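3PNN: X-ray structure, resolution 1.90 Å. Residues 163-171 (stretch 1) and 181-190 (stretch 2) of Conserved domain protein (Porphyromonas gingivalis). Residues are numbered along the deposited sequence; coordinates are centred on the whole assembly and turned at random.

Stretch 1, residues 163-171: SGGVSRGVC
Stretch 2 (181-190) GVVERTGIER

How do the two backbones run against each other? Residues 166-171 and 181-190 are neighbouring antiparallel strands, their N-to-C directions 156° apart and their axes approaching to 4.4 Å; residues 163-165 lead into the first strand as loop. Val 166 pairs with Ile 188, Arg 168 with Arg 185 and Val 170 with Val 183, all hydrogen-bonded pairs with CA atoms 5.1, 5.5 and 5.5 Å apart respectively. Between and beyond them lie the closer non-hydrogen-bonded pairs, Gly 169 CA to Glu 184 CA at 4.2 Å and Cys 171 CA to Val 182 CA at 4.5 Å. From Val 166 to Arg 168 the register slips by one residue, a beta bulge; within it Gly 187 adopts phi 76° and psi 21°, a positive phi that favours glycine.

Which backbone donors and acceptors are satisfied across the contact? Each of the three wide pairs is closed by two reciprocal N-H...O hydrogen bonds. Val 166 N donates to Ile 188 O at 3.0 Å and Ile 188 N returns to Val 166 O at 2.9 Å; Arg 168 N reaches Arg 185 O at 2.9 Å, and Arg 185 N reaches Arg 168 O at 2.9 Å with a nearly straight 174° angle. The last pair is slightly longer, Val 170 N to Val 183 O at 3.1 Å and Val 183 N to Val 170 O at 3.2 Å. Some carbonyls also receive CA-H contacts: Ser 167 CA lies 3.2 Å from Arg 185 O, and Val 182 CA 3.4 Å from Val 170 O. At the loop end, a water oxygen lies 2.8 Å from Gly 164 O and 2.9 Å from Ile 188 O, within hydrogen-bonding reach of both, though it has more acceptors around it than protons to give; Ile 188 O accepts in any case from Val 166 N.

What do the polar side chains add? Ser 167, with chi1 t, donates from OG to Glu 184 OE2 over a short 2.6 Å. Glu 184 bends back to accept it, chi1 t and chi2 p bringing its carboxylate nearer the opposing strand than its CA-to-CB bond would suggest. The same OE2 lies 3.3 Å from Arg 168 N, but the angle is poor and that amide is already used by Arg 185 O. Arg 168 (chi1 m, chi2 m, chi3 t) makes a weak bond from NH1 to Ser 167 O at 2.9 Å; its NE and NH2 are satisfied elsewhere in the structure.

How do the nonpolar groups pack? Val 166, Arg 168, Val 170, Arg 185 and Ile 188 share one face. Ile 188, chi1 m and chi2 t, puts CD1 3.5 Å from Arg 168 CB and 4.2 Å from Val 170 CG2, while Val 170 (chi1 t) also sets CG2 3.7 Å from Arg 185 CG. On the other face Cys 171 SG, chi1 m, meets Val 182 CG2 at 3.9 Å. In the loop just before the first strand, Gly 165 comes close to the second: an ideal CB there would sit 2.9 Å from Gly 187 CA, a clash.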

ATOM      1  N   SER A 163       6.748 -20.975  -0.272  1.00 47.33           N
ATOM      2  CA  SER A 163       8.107 -20.932   0.284  1.00 48.97           C
ATOM      3  C   SER A 163       8.171 -20.600   1.778  1.00 52.64           C
ATOM      4  O   SER A 163       9.221 -20.737   2.412  1.00 50.74           O
ATOM      5  CB  SER A 163       8.974 -19.950  -0.509  1.00 48.54           C
ATOM      6  OG  SER A 163       9.196 -20.438  -1.825  1.00 52.37           O
ATOM      7  N   GLY A 164       7.057 -20.156   2.341  1.00 42.89           N
ATOM      8  CA  GLY A 164       7.027 -19.787   3.745  1.00 44.61           C
ATOM      9  C   GLY A 164       5.802 -18.966   4.090  1.00 49.95           C
ATOM     10  O   GLY A 164       4.931 -18.747   3.246  1.00 42.03           O
ATOM     11  N   GLY A 165       5.739 -18.495   5.330  1.00 51.12           N
ATOM     12  CA  GLY A 165       4.590 -17.738   5.784  1.00 47.10           C
ATOM     13  C   GLY A 165       4.551 -16.330   5.241  1.00 46.50           C
ATOM     14  O   GLY A 165       5.587 -15.756   4.892  1.00 43.46           O
ATOM     15  N   VAL A 166       3.348 -15.769   5.162  1.00 38.49           N
ATOM     16  CA  VAL A 166       3.191 -14.381   4.767  1.00 35.71           C
ATOM     17  C   VAL A 166       2.475 -13.590   5.852  1.00 37.18           C
ATOM     18  O   VAL A 166       1.818 -14.160   6.716  1.00 39.55           O
ATOM     19  CB  VAL A 166       2.432 -14.240   3.431  1.00 35.65           C
ATOM     20  CG1 VAL A 166       3.210 -14.935   2.312  1.00 38.64           C
ATOM     21  CG2 VAL A 166       1.024 -14.814   3.544  1.00 35.46           C
ATOM     22  N   SER A 167       2.614 -12.276   5.798  1.00 42.29           N
ATOM     23  CA  SER A 167       1.958 -11.398   6.744  1.00 45.71           C
ATOM     24  C   SER A 167       0.861 -10.642   6.005  1.00 40.48           C
ATOM     25  O   SER A 167       1.103 -10.052   4.952  1.00 36.57           O
ATOM     26  CB  SER A 167       2.982 -10.439   7.357  1.00 49.54           C
ATOM     27  OG  SER A 167       2.368  -9.511   8.228  1.00 49.40           O
ATOM     28  N   ARG A 168      -0.353 -10.674   6.554  1.00 39.23           N
ATOM     29  CA  ARG A 168      -1.524 -10.108   5.886  1.00 36.12           C
ATOM     30  C   ARG A 168      -2.403  -9.343   6.871  1.00 37.10           C
ATOM     31  O   ARG A 168      -2.544  -9.747   8.022  1.00 38.65           O
ATOM     32  CB  ARG A 168      -2.351 -11.231   5.243  1.00 33.89           C
ATOM     33  CG  ARG A 168      -1.613 -12.042   4.199  1.00 36.07           C
ATOM     34  CD  ARG A 168      -1.460 -11.237   2.918  1.00 35.07           C
ATOM     35  NE  ARG A 168      -0.672 -11.923   1.894  1.00 33.21           N
ATOM     36  CZ  ARG A 168       0.566 -11.568   1.541  1.00 41.53           C
ATOM     37  NH1 ARG A 168       1.167 -10.542   2.144  1.00 36.29           N
ATOM     38  NH2 ARG A 168       1.205 -12.231   0.579  1.00 38.28           N
ATOM     39  N   GLY A 169      -2.988  -8.238   6.422  1.00 35.11           N
ATOM     40  CA  GLY A 169      -4.014  -7.571   7.207  1.00 32.62           C
ATOM     41  C   GLY A 169      -5.302  -8.374   7.135  1.00 35.31           C
ATOM     42  O   GLY A 169      -6.021  -8.315   6.133  1.00 29.80           O
ATOM     43  N   VAL A 170      -5.601  -9.127   8.190  1.00 33.04           N
ATOM     44  CA  VAL A 170      -6.793  -9.972   8.194  1.00 37.15           C
ATOM     45  C   VAL A 170      -8.023  -9.148   8.564  1.00 35.48           C
ATOM     46  O   VAL A 170      -8.054  -8.490   9.607  1.00 33.91           O
ATOM     47  CB  VAL A 170      -6.635 -11.176   9.147  1.00 41.10           C
ATOM     48  CG1 VAL A 170      -7.935 -11.957   9.219  1.00 36.95           C
ATOM     49  CG2 VAL A 170      -5.501 -12.079   8.665  1.00 36.84           C
ATOM     50  N   CYS A 171      -9.030  -9.178   7.698  1.00 33.07           N
ATOM     51  CA  CYS A 171     -10.161  -8.268   7.817  1.00 28.59           C
ATOM     52  C   CYS A 171     -11.435  -8.945   8.298  1.00 31.71           C
ATOM     53  O   CYS A 171     -11.744 -10.053   7.883  1.00 33.77           O
ATOM     54  CB  CYS A 171     -10.462  -7.659   6.450  1.00 29.51           C
ATOM     55  SG  CYS A 171      -9.164  -6.584   5.886  1.00 34.48           S
ATOM     56  N   GLY A 181     -13.011  -4.507  11.335  1.00 32.69           N
ATOM     57  CA  GLY A 181     -11.734  -4.685  12.007  1.00 35.21           C
ATOM     58  C   GLY A 181     -10.657  -5.152  11.051  1.00 36.72           C
ATOM     59  O   GLY A 181     -10.926  -5.905  10.121  1.00 34.27           O
ATOM     60  N   VAL A 182      -9.427  -4.702  11.274  1.00 36.43           N
ATOM     61  CA  VAL A 182      -8.299  -5.211  10.519  1.00 29.54           C
ATOM     62  C   VAL A 182      -7.075  -5.301  11.429  1.00 37.50           C
ATOM     63  O   VAL A 182      -6.754  -4.362  12.171  1.00 37.36           O
ATOM     64  CB  VAL A 182      -8.030  -4.355   9.252  1.00 37.59           C
ATOM     65  CG1 VAL A 182      -7.842  -2.882   9.619  1.00 39.57           C
ATOM     66  CG2 VAL A 182      -6.836  -4.888   8.488  1.00 43.59           C
ATOM     67  N   VAL A 183      -6.420  -6.452  11.407  1.00 35.08           N
ATOM     68  CA  VAL A 183      -5.256  -6.667  12.257  1.00 39.30           C
ATOM     69  C   VAL A 183      -4.183  -7.455  11.509  1.00 45.07           C
ATOM     70  O   VAL A 183      -4.451  -8.527  10.952  1.00 44.02           O
ATOM     71  CB  VAL A 183      -5.622  -7.426  13.547  1.00 48.49           C
ATOM     72  CG1 VAL A 183      -6.674  -6.655  14.352  1.00 44.36           C
ATOM     73  CG2 VAL A 183      -6.119  -8.818  13.210  1.00 55.71           C
ATOM     74  N   GLU A 184      -2.966  -6.916  11.503  1.00 46.24           N
ATOM     75  CA  GLU A 184      -1.846  -7.561  10.825  1.00 46.40           C
ATOM     76  C   GLU A 184      -1.501  -8.884  11.495  1.00 49.23           C
ATOM     77  O   GLU A 184      -1.227  -8.924  12.697  1.00 51.54           O
ATOM     78  CB  GLU A 184      -0.621  -6.638  10.829  1.00 46.32           C
ATOM     79  CG  GLU A 184       0.491  -7.078   9.884  1.00 52.32           C
ATOM     80  CD  GLU A 184       0.134  -6.869   8.418  1.00 56.03           C
ATOM     81  OE1 GLU A 184      -0.610  -5.914   8.108  1.00 49.15           O
ATOM     82  OE2 GLU A 184       0.608  -7.657   7.573  1.00 59.54           O
ATOM     83  N   ARG A 185      -1.528  -9.964  10.723  1.00 39.40           N
ATOM     84  CA  ARG A 185      -1.152 -11.283  11.228  1.00 41.33           C
ATOM     85  C   ARG A 185       0.028 -11.827  10.429  1.00 49.71           C
ATOM     86  O   ARG A 185       0.006 -11.806   9.195  1.00 41.38           O
ATOM     87  CB  ARG A 185      -2.321 -12.262  11.108  1.00 42.49           C
ATOM     88  CG  ARG A 185      -3.596 -11.813  11.816  1.00 42.89           C
ATOM     89  CD  ARG A 185      -3.400 -11.700  13.325  1.00 45.19           C
ATOM     90  NE  ARG A 185      -4.665 -11.451  14.002  1.00 50.97           N
ATOM     91  CZ  ARG A 185      -4.807 -11.338  15.321  1.00 63.77           C
ATOM     92  NH1 ARG A 185      -3.750 -11.450  16.119  1.00 64.23           N
ATOM     93  NH2 ARG A 185      -6.009 -11.112  15.844  1.00 54.96           N
ATOM     94  N   THR A 186       1.053 -12.314  11.127  1.00 49.25           N
ATOM     95  CA  THR A 186       2.228 -12.885  10.463  1.00 48.24           C
ATOM     96  C   THR A 186       2.145 -14.402  10.417  1.00 48.22           C
ATOM     97  O   THR A 186       1.365 -15.013  11.148  1.00 51.88           O
ATOM     98  CB  THR A 186       3.550 -12.515  11.182  1.00 51.65           C
ATOM     99  OG1 THR A 186       3.520 -13.007  12.526  1.00 53.20           O
ATOM    100  CG2 THR A 186       3.767 -11.011  11.196  1.00 47.62           C
ATOM    101  N   GLY A 187       2.947 -15.003   9.544  1.00 47.84           N
ATOM    102  CA  GLY A 187       3.127 -16.444   9.524  1.00 45.18           C
ATOM    103  C   GLY A 187       1.996 -17.259   8.932  1.00 49.27           C
ATOM    104  O   GLY A 187       1.878 -18.456   9.210  1.00 48.87           O
ATOM    105  N   ILE A 188       1.163 -16.622   8.113  1.00 40.80           N
ATOM    106  CA  ILE A 188       0.042 -17.316   7.492  1.00 42.18           C
ATOM    107  C   ILE A 188       0.540 -18.294   6.434  1.00 46.83           C
ATOM    108  O   ILE A 188       1.227 -17.909   5.483  1.00 46.27           O
ATOM    109  CB  ILE A 188      -0.949 -16.330   6.838  1.00 42.38           C
ATOM    110  CG1 ILE A 188      -1.352 -15.241   7.834  1.00 43.90           C
ATOM    111  CG2 ILE A 188      -2.170 -17.083   6.292  1.00 38.05           C
ATOM    112  CD1 ILE A 188      -2.151 -14.108   7.216  1.00 36.61           C
ATOM    113  N   GLU A 189       0.180 -19.558   6.600  1.00 43.73           N
ATOM    114  CA  GLU A 189       0.580 -20.602   5.669  1.00 48.65           C
ATOM    115  C   GLU A 189      -0.553 -21.589   5.466  1.00 45.75           C
ATOM    116  O   GLU A 189      -1.342 -21.837   6.380  1.00 45.82           O
ATOM    117  CB  GLU A 189       1.787 -21.378   6.212  1.00 55.95           C
ATOM    118  CG  GLU A 189       3.104 -20.638   6.195  1.00 66.34           C
ATOM    119  CD  GLU A 189       4.274 -21.540   6.570  1.00 72.80           C
ATOM    120  OE1 GLU A 189       4.599 -21.623   7.775  1.00 69.01           O
ATOM    121  OE2 GLU A 189       4.861 -22.171   5.661  1.00 73.47           O
ATOM    122  N   ARG A 190      -0.621 -22.175   4.277  1.00 42.71           N
ATOM    123  CA  ARG A 190      -1.510 -23.303   4.079  1.00 44.96           C
ATOM    124  C   ARG A 190      -0.715 -24.550   4.402  1.00 58.61           C
ATOM    125  O   ARG A 190       0.153 -24.965   3.630  1.00 51.91           O
ATOM    126  CB  ARG A 190      -2.052 -23.376   2.650  1.00 47.74           C
ATOM    127  CG  ARG A 190      -3.126 -24.446   2.484  1.00 44.72           C
ATOM    128  CD  ARG A 190      -3.594 -24.602   1.048  1.00 46.63           C
ATOM    129  NE  ARG A 190      -4.324 -23.435   0.559  1.00 46.33           N
ATOM    130  CZ  ARG A 190      -3.823 -22.533  -0.283  1.00 49.23           C
ATOM    131  NH1 ARG A 190      -4.566 -21.506  -0.672  1.00 45.90           N
ATOM    132  NH2 ARG A 190      -2.580 -22.658  -0.740  1.00 48.87           N
TER
HETATM  133  O   HOH W   1       2.208 -18.719   2.832  1.00 39.96           O